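Local coordinates for putative uncharacterized protein (Actinomyces odontolyticus, PDB 3UP9) that probably binds L-methionine at the membrane as a substrate-binding lipoprotein of the NlpA family, and holds selenomethionine in its cleft in this crystal, at residues Leu90-Asn95 and Phe168-Ile173; His86-Gly91 and Asn174-Gln179. All coordinates share one frame; numbering follows the deposited sequence.

Contact 1 (Leu90-Asn95 and Phe168-Ile173); sequences LGVFSN and FDYAVI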
loop_
_atom_site.group_PDB
_atom_site.type_symbol
_atom_site.label_atom_id
_atom_site.label_comp_id
_atom_site.label_asym_id
_atom_site.label_seq_id
_atom_site.Cartn_x
_atom_site.Cartn_y
_atom_site.Cartn_z
ATOM N N LEU A 90 -5.826 -0.452 -6.201
ATOM C CA LEU A 90 -6.408 -1.527 -5.429
ATOM C C LEU A 90 -7.205 -2.394 -6.376
ATOM O O LEU A 90 -7.864 -1.885 -7.316
ATOM C CB LEU A 90 -7.275 -0.967 -4.306
ATOM C CG LEU A 90 -7.744 -1.923 -3.210
ATOM C CD1 LEU A 90 -6.571 -2.580 -2.428
ATOM C CD2 LEU A 90 -8.739 -1.176 -2.320
ATOM N N GLY A 91 -7.125 -3.704 -6.176
ATOM C CA GLY A 91 -7.860 -4.619 -7.029
ATOM C C GLY A 91 -8.728 -5.620 -6.281
ATOM O O GLY A 91 -8.498 -5.938 -5.116
ATOM N N VAL A 92 -9.752 -6.075 -6.977
ATOM C CA VAL A 92 -10.555 -7.214 -6.616
ATOM C C VAL A 92 -9.922 -8.337 -7.401
ATOM O O VAL A 92 -9.683 -8.219 -8.622
ATOM C CB VAL A 92 -12.033 -7.042 -6.998
ATOM C CG1 VAL A 92 -12.817 -8.308 -6.620
ATOM C CG2 VAL A 92 -12.608 -5.791 -6.333
ATOM N N PHE A 93 -9.586 -9.387 -6.670
ATOM C CA PHE A 93 -8.995 -10.569 -7.215
ATOM C C PHE A 93 -9.859 -11.745 -6.898
ATOM O O PHE A 93 -10.684 -11.692 -6.003
ATOM C CB PHE A 93 -7.588 -10.751 -6.609
ATOM C CG PHE A 93 -6.639 -9.632 -6.961
ATOM C CD1 PHE A 93 -6.576 -8.472 -6.199
ATOM C CD2 PHE A 93 -5.831 -9.721 -8.079
ATOM C CE1 PHE A 93 -5.695 -7.443 -6.524
ATOM C CE2 PHE A 93 -4.953 -8.690 -8.411
ATOM C CZ PHE A 93 -4.867 -7.569 -7.616
ATOM N N SER A 94 -9.657 -12.819 -7.645
ATOM C CA SER A 94 -10.366 -14.068 -7.429
ATOM C C SER A 94 -9.604 -15.209 -8.110
ATOM O O SER A 94 -8.970 -15.014 -9.120
ATOM C CB SER A 94 -11.787 -13.924 -8.005
ATOM O OG SER A 94 -12.493 -15.129 -8.116
ATOM N N ASN A 95 -9.695 -16.406 -7.539
ATOM C CA ASN A 95 -9.321 -17.622 -8.246
ATOM C C ASN A 95 -10.521 -18.451 -8.713
ATOM O O ASN A 95 -10.312 -19.527 -9.295
ATOM C CB ASN A 95 -8.413 -18.503 -7.393
ATOM C CG ASN A 95 -7.054 -17.907 -7.177
ATOM O OD1 ASN A 95 -6.589 -17.053 -7.930
ATOM N ND2 ASN A 95 -6.425 -18.325 -6.129
ATOM N N PHE A 168 -12.501 -18.016 -0.407
ATOM C CA PHE A 168 -13.567 -17.078 -0.692
ATOM C C PHE A 168 -13.725 -16.844 -2.236
ATOM O O PHE A 168 -12.807 -17.017 -3.040
ATOM C CB PHE A 168 -13.284 -15.733 0.037
ATOM C CG PHE A 168 -13.037 -15.849 1.540
ATOM C CD1 PHE A 168 -13.792 -16.709 2.336
ATOM C CD2 PHE A 168 -12.094 -15.044 2.162
ATOM C CE1 PHE A 168 -13.569 -16.798 3.719
ATOM C CE2 PHE A 168 -11.865 -15.116 3.534
ATOM C CZ PHE A 168 -12.597 -15.993 4.325
ATOM N N ASP A 169 -14.899 -16.383 -2.629
ATOM C CA ASP A 169 -15.202 -16.085 -4.033
ATOM C C ASP A 169 -14.310 -14.953 -4.612
ATOM O O ASP A 169 -13.887 -15.017 -5.761
ATOM C CB ASP A 169 -16.707 -15.759 -4.149
ATOM C CG ASP A 169 -17.617 -16.988 -3.894
ATOM O OD1 ASP A 169 -17.647 -17.886 -4.771
ATOM O OD2 ASP A 169 -18.323 -17.025 -2.857
ATOM N N TYR A 170 -14.021 -13.949 -3.789
ATOM C CA TYR A 170 -13.220 -12.791 -4.180
ATOM C C TYR A 170 -12.457 -12.334 -2.981
ATOM O O TYR A 170 -12.831 -12.663 -1.866
ATOM C CB TYR A 170 -14.092 -11.587 -4.651
ATOM C CG TYR A 170 -15.060 -11.941 -5.743
ATOM C CD1 TYR A 170 -16.276 -12.523 -5.438
ATOM C CD2 TYR A 170 -14.742 -11.773 -7.044
ATOM C CE1 TYR A 170 -17.143 -12.924 -6.425
ATOM C CE2 TYR A 170 -15.612 -12.150 -8.038
ATOM C CZ TYR A 170 -16.819 -12.736 -7.741
ATOM O OH TYR A 170 -17.731 -13.101 -8.743
ATOM N N ALA A 171 -11.417 -11.535 -3.197
ATOM C CA ALA A 171 -10.803 -10.783 -2.072
ATOM C C ALA A 171 -10.331 -9.435 -2.586
ATOM O O ALA A 171 -9.911 -9.365 -3.739
ATOM C CB ALA A 171 -9.648 -11.572 -1.460
ATOM N N VAL A 172 -10.434 -8.375 -1.783
ATOM C CA VAL A 172 -9.867 -7.056 -2.167
ATOM C C VAL A 172 -8.443 -6.960 -1.626
ATOM O O VAL A 172 -8.227 -7.165 -0.449
ATOM C CB VAL A 172 -10.746 -5.856 -1.697
ATOM C CG1 VAL A 172 -10.247 -4.555 -2.328
ATOM C CG2 VAL A 172 -12.241 -6.121 -2.060
ATOM N N ILE A 173 -7.467 -6.650 -2.490
ATOM C CA ILE A 173 -6.080 -6.844 -2.150
ATOM C C ILE A 173 -5.189 -5.686 -2.623
ATOM O O ILE A 173 -5.041 -5.477 -3.814
ATOM C CB ILE A 173 -5.498 -8.147 -2.733
ATOM C CG1 ILE A 173 -6.419 -9.370 -2.514
ATOM C CG2 ILE A 173 -4.100 -8.402 -2.147
ATOM C CD1 ILE A 173 -5.765 -10.732 -2.854
HETATM O O HOH W 1 -11.113 -16.778 -5.123
#
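Phe93 lays its ring across the side chain of Ile173 at about a right angle, Phe93 CD1 reaching Ile173 CB at 3.6 Å. With CG anti to the carbonyl carbon (chi1 -63°), the ring swings back along its own strand over Gly91, and its edge, not its face, meets the carbonyl oxygen of Ile173, 3.4 Å from Phe93 CE1. Ala171 shares this face of the sheet, where helix 161-164 packs on Ala171 and Ile173. The backbones are antiparallel: Phe93 and Ala171 form a hydrogen-bonded pair, with Phe93 N to Ala171 O at 2.9 Å and almost straight (174°) and Ala171 N returning a bond to Phe93 O, and Ile173 N bonds to Gly91 O. These are neighbouring strands of the five-stranded mixed sheet in one lobe of a periplasmic-binding-protein fold, 170-173 also pairing with 107-112 and 91-93 with 191-192. On the other face Val92 and Val172 pack against helix 115-127, their CG2 methyls 4.3 Å apart, while Leu90 CD2 lies 3.7 Å from Val172 CG1. Towards Ser94 the packing gives way to polar links at a less buried end. Ser94 OG, anti to its backbone N (chi1 168°), donates to Asp169 O at 2.7 Å and also bonds to the backbone N of Lys96 and His97. Beyond it a water bridges Asn95 N and Phe168 O.

Contact 2 (His86-Gly91 and Asn174-Gln179); sequences HLEPLG and NGNFAQ. With MSE (selenomethionine), chain B.
Glu88 reaches the start of helix 175-180 through one carboxylate oxygen, OE1, which accepts a bent bond from Asn176 N (3.0 Å, 131° at the hydrogen). Two residues earlier, His86 makes no contact with the helix but probably helps to fix the carboxylate's rotation: His86 NE2 donates to Glu88 OE2 at 2.9 Å, the oxygen lying in the ring plane and using its anti lone pair. His86 thus takes OE2, while Glu88 OE1 receives Asn176 N and the ligand's amino group, MSE N, at 2.6 Å. The backbone N-H of Asn176 approaches from above the carboxylate plane, 52° out of it, and at the helix start it would help to stabilise negative charge on Glu88. Glu88 O receives a bond from a water that accepts from Gly175 N and donates to MSE OXT. Gly175 CA lies 3.6 Å from Glu88 OE1. After Pro89, which turns away, Leu90 sets CD1 3.3 Å from Asn174 N and 3.7 Å from Asn174 CG. Asn174 ND2 gives MSE OXT a nearly straight bond (3.0 Å, 174°) and another to Asn117 OD1. Glu88 thus holds the amino group, and Asn174 and the water hold OXT; with Arg120 and Asn202 as further ligand partners, the arrangement forms part of the amino-acid-binding cleft of an NlpA-type protein, probably specific for methionine.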
loop_
_atom_site.group_PDB
_atom_site.type_symbol
_atom_site.label_atom_id
_atom_site.label_comp_id
_atom_site.label_asym_id
_atom_site.label_seq_id
_atom_site.Cartn_x
_atom_site.Cartn_y
_atom_site.Cartn_z
ATOM N N HIS A 86 4.531 6.791 -5.544
ATOM C CA HIS A 86 3.775 5.991 -6.455
ATOM C C HIS A 86 2.446 5.584 -5.863
ATOM O O HIS A 86 2.248 5.638 -4.658
ATOM C CB HIS A 86 4.541 4.737 -6.812
ATOM C CG HIS A 86 4.672 3.761 -5.672
ATOM N ND1 HIS A 86 5.717 3.759 -4.857
ATOM C CD2 HIS A 86 3.834 2.755 -5.240
ATOM C CE1 HIS A 86 5.560 2.793 -3.930
ATOM N NE2 HIS A 86 4.415 2.173 -4.179
ATOM N N LEU A 87 1.539 5.210 -6.767
ATOM C CA LEU A 87 0.261 4.664 -6.486
ATOM C C LEU A 87 0.250 3.186 -6.881
ATOM O O LEU A 87 0.835 2.798 -7.915
ATOM C CB LEU A 87 -0.775 5.437 -7.332
ATOM C CG LEU A 87 -2.226 5.024 -7.309
ATOM C CD1 LEU A 87 -2.772 5.465 -5.951
ATOM C CD2 LEU A 87 -2.961 5.697 -8.487
ATOM N N GLU A 88 -0.404 2.375 -6.048
ATOM C CA GLU A 88 -0.722 0.973 -6.345
ATOM C C GLU A 88 -2.230 0.822 -6.422
ATOM O O GLU A 88 -2.860 0.738 -5.364
ATOM C CB GLU A 88 -0.225 0.046 -5.230
ATOM C CG GLU A 88 1.266 -0.237 -5.171
ATOM C CD GLU A 88 1.722 -0.560 -3.753
ATOM O OE1 GLU A 88 1.005 -1.293 -3.039
ATOM O OE2 GLU A 88 2.782 -0.054 -3.312
ATOM N N PRO A 89 -2.822 0.802 -7.647
ATOM C CA PRO A 89 -4.234 0.616 -7.730
ATOM C C PRO A 89 -4.743 -0.638 -6.952
ATOM O O PRO A 89 -4.148 -1.729 -7.004
ATOM C CB PRO A 89 -4.481 0.509 -9.252
ATOM C CG PRO A 89 -3.353 1.256 -9.889
ATOM C CD PRO A 89 -2.218 0.880 -8.997
ATOM N N LEU A 90 -5.826 -0.452 -6.201
ATOM C CA LEU A 90 -6.408 -1.527 -5.429
ATOM C C LEU A 90 -7.205 -2.394 -6.376
ATOM O O LEU A 90 -7.864 -1.885 -7.316
ATOM C CB LEU A 90 -7.275 -0.967 -4.306
ATOM C CG LEU A 90 -7.744 -1.923 -3.210
ATOM C CD1 LEU A 90 -6.571 -2.580 -2.428
ATOM C CD2 LEU A 90 -8.739 -1.176 -2.320
ATOM N N GLY A 91 -7.125 -3.704 -6.176
ATOM C CA GLY A 91 -7.860 -4.619 -7.029
ATOM C C GLY A 91 -8.728 -5.620 -6.281
ATOM O O GLY A 91 -8.498 -5.938 -5.116
ATOM N N ASN A 174 -4.516 -5.010 -1.673
ATOM C CA ASN A 174 -3.540 -3.971 -1.961
ATOM C C ASN A 174 -2.412 -4.495 -2.813
ATOM O O ASN A 174 -1.962 -5.684 -2.664
ATOM C CB ASN A 174 -2.968 -3.398 -0.645
ATOM C CG ASN A 174 -4.038 -2.751 0.251
ATOM O OD1 ASN A 174 -4.856 -3.432 0.890
ATOM N ND2 ASN A 174 -4.029 -1.437 0.291
ATOM N N GLY A 175 -1.897 -3.624 -3.678
ATOM C CA GLY A 175 -0.784 -3.984 -4.593
ATOM C C GLY A 175 0.388 -4.749 -4.006
ATOM O O GLY A 175 0.731 -5.804 -4.519
ATOM N N ASN A 176 0.976 -4.254 -2.913
ATOM C CA ASN A 176 2.109 -4.903 -2.268
ATOM C C ASN A 176 1.841 -6.362 -1.976
ATOM O O ASN A 176 2.736 -7.144 -2.147
ATOM C CB ASN A 176 2.592 -4.185 -0.985
ATOM C CG ASN A 176 1.582 -4.228 0.148
ATOM O OD1 ASN A 176 0.551 -3.548 0.101
ATOM N ND2 ASN A 176 1.867 -5.022 1.172
ATOM N N PHE A 177 0.617 -6.697 -1.543
ATOM C CA PHE A 177 0.204 -8.082 -1.229
ATOM C C PHE A 177 -0.029 -8.917 -2.528
ATOM O O PHE A 177 0.372 -10.094 -2.602
ATOM C CB PHE A 177 -1.050 -8.135 -0.298
ATOM C CG PHE A 177 -0.816 -7.583 1.080
ATOM C CD1 PHE A 177 0.237 -8.085 1.875
ATOM C CD2 PHE A 177 -1.668 -6.583 1.613
ATOM C CE1 PHE A 177 0.487 -7.552 3.138
ATOM C CE2 PHE A 177 -1.433 -6.080 2.864
ATOM C CZ PHE A 177 -0.349 -6.558 3.643
ATOM N N ALA A 178 -0.653 -8.288 -3.531
ATOM C CA ALA A 178 -0.861 -8.892 -4.837
ATOM C C ALA A 178 0.512 -9.243 -5.407
ATOM O O ALA A 178 0.670 -10.292 -5.965
ATOM C CB ALA A 178 -1.633 -7.955 -5.788
ATOM N N GLN A 179 1.485 -8.357 -5.226
ATOM C CA GLN A 179 2.847 -8.549 -5.727
ATOM C C GLN A 179 3.485 -9.780 -5.101
ATOM O O GLN A 179 4.015 -10.620 -5.813
ATOM C CB GLN A 179 3.714 -7.331 -5.470
ATOM C CG GLN A 179 3.428 -6.067 -6.301
ATOM C CD GLN A 179 4.119 -6.066 -7.648
ATOM O OE1 GLN A 179 5.353 -6.007 -7.724
ATOM N NE2 GLN A 179 3.331 -6.197 -8.718
HETATM N N MSE B 300 1.383 -0.408 -0.584
HETATM C CA MSE B 300 -0.012 -0.228 -0.127
HETATM C C MSE B 300 -0.864 0.554 -1.098
HETATM O O MSE B 300 -0.345 1.475 -1.784
HETATM O OXT MSE B 300 -2.063 0.241 -1.162
HETATM C CB MSE B 300 -0.032 0.486 1.200
HETATM C CG MSE B 300 -1.449 0.607 1.844
HETATM SE SE MSE B 300 -1.345 1.549 3.510
HETATM C CE MSE B 300 -0.011 0.487 4.558
HETATM O O HOH W 2 -3.123 -1.018 -3.455
#

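Both contacts are buried and run along the same two pieces of chain, strand 91-93 following strand 86-87 after a short loop and helix 175-180 following strand 170-173. Contact 1 lies about 15 Å from the centre of the chain, within one lobe; the centre of contact 2 lies about 6 Å from it, at the bound amino acid. Their centres are 12 Å apart, and Leu90 and Gly91 belong to both. Packing also joins them directly, with Phe93 CZ 3.7 Å from Ala178 CB. The chemistry changes along the way: apolar side chains and regular strand pairing in contact 1 give way to a carboxylate, amides and an ordered water around the ligand in contact 2.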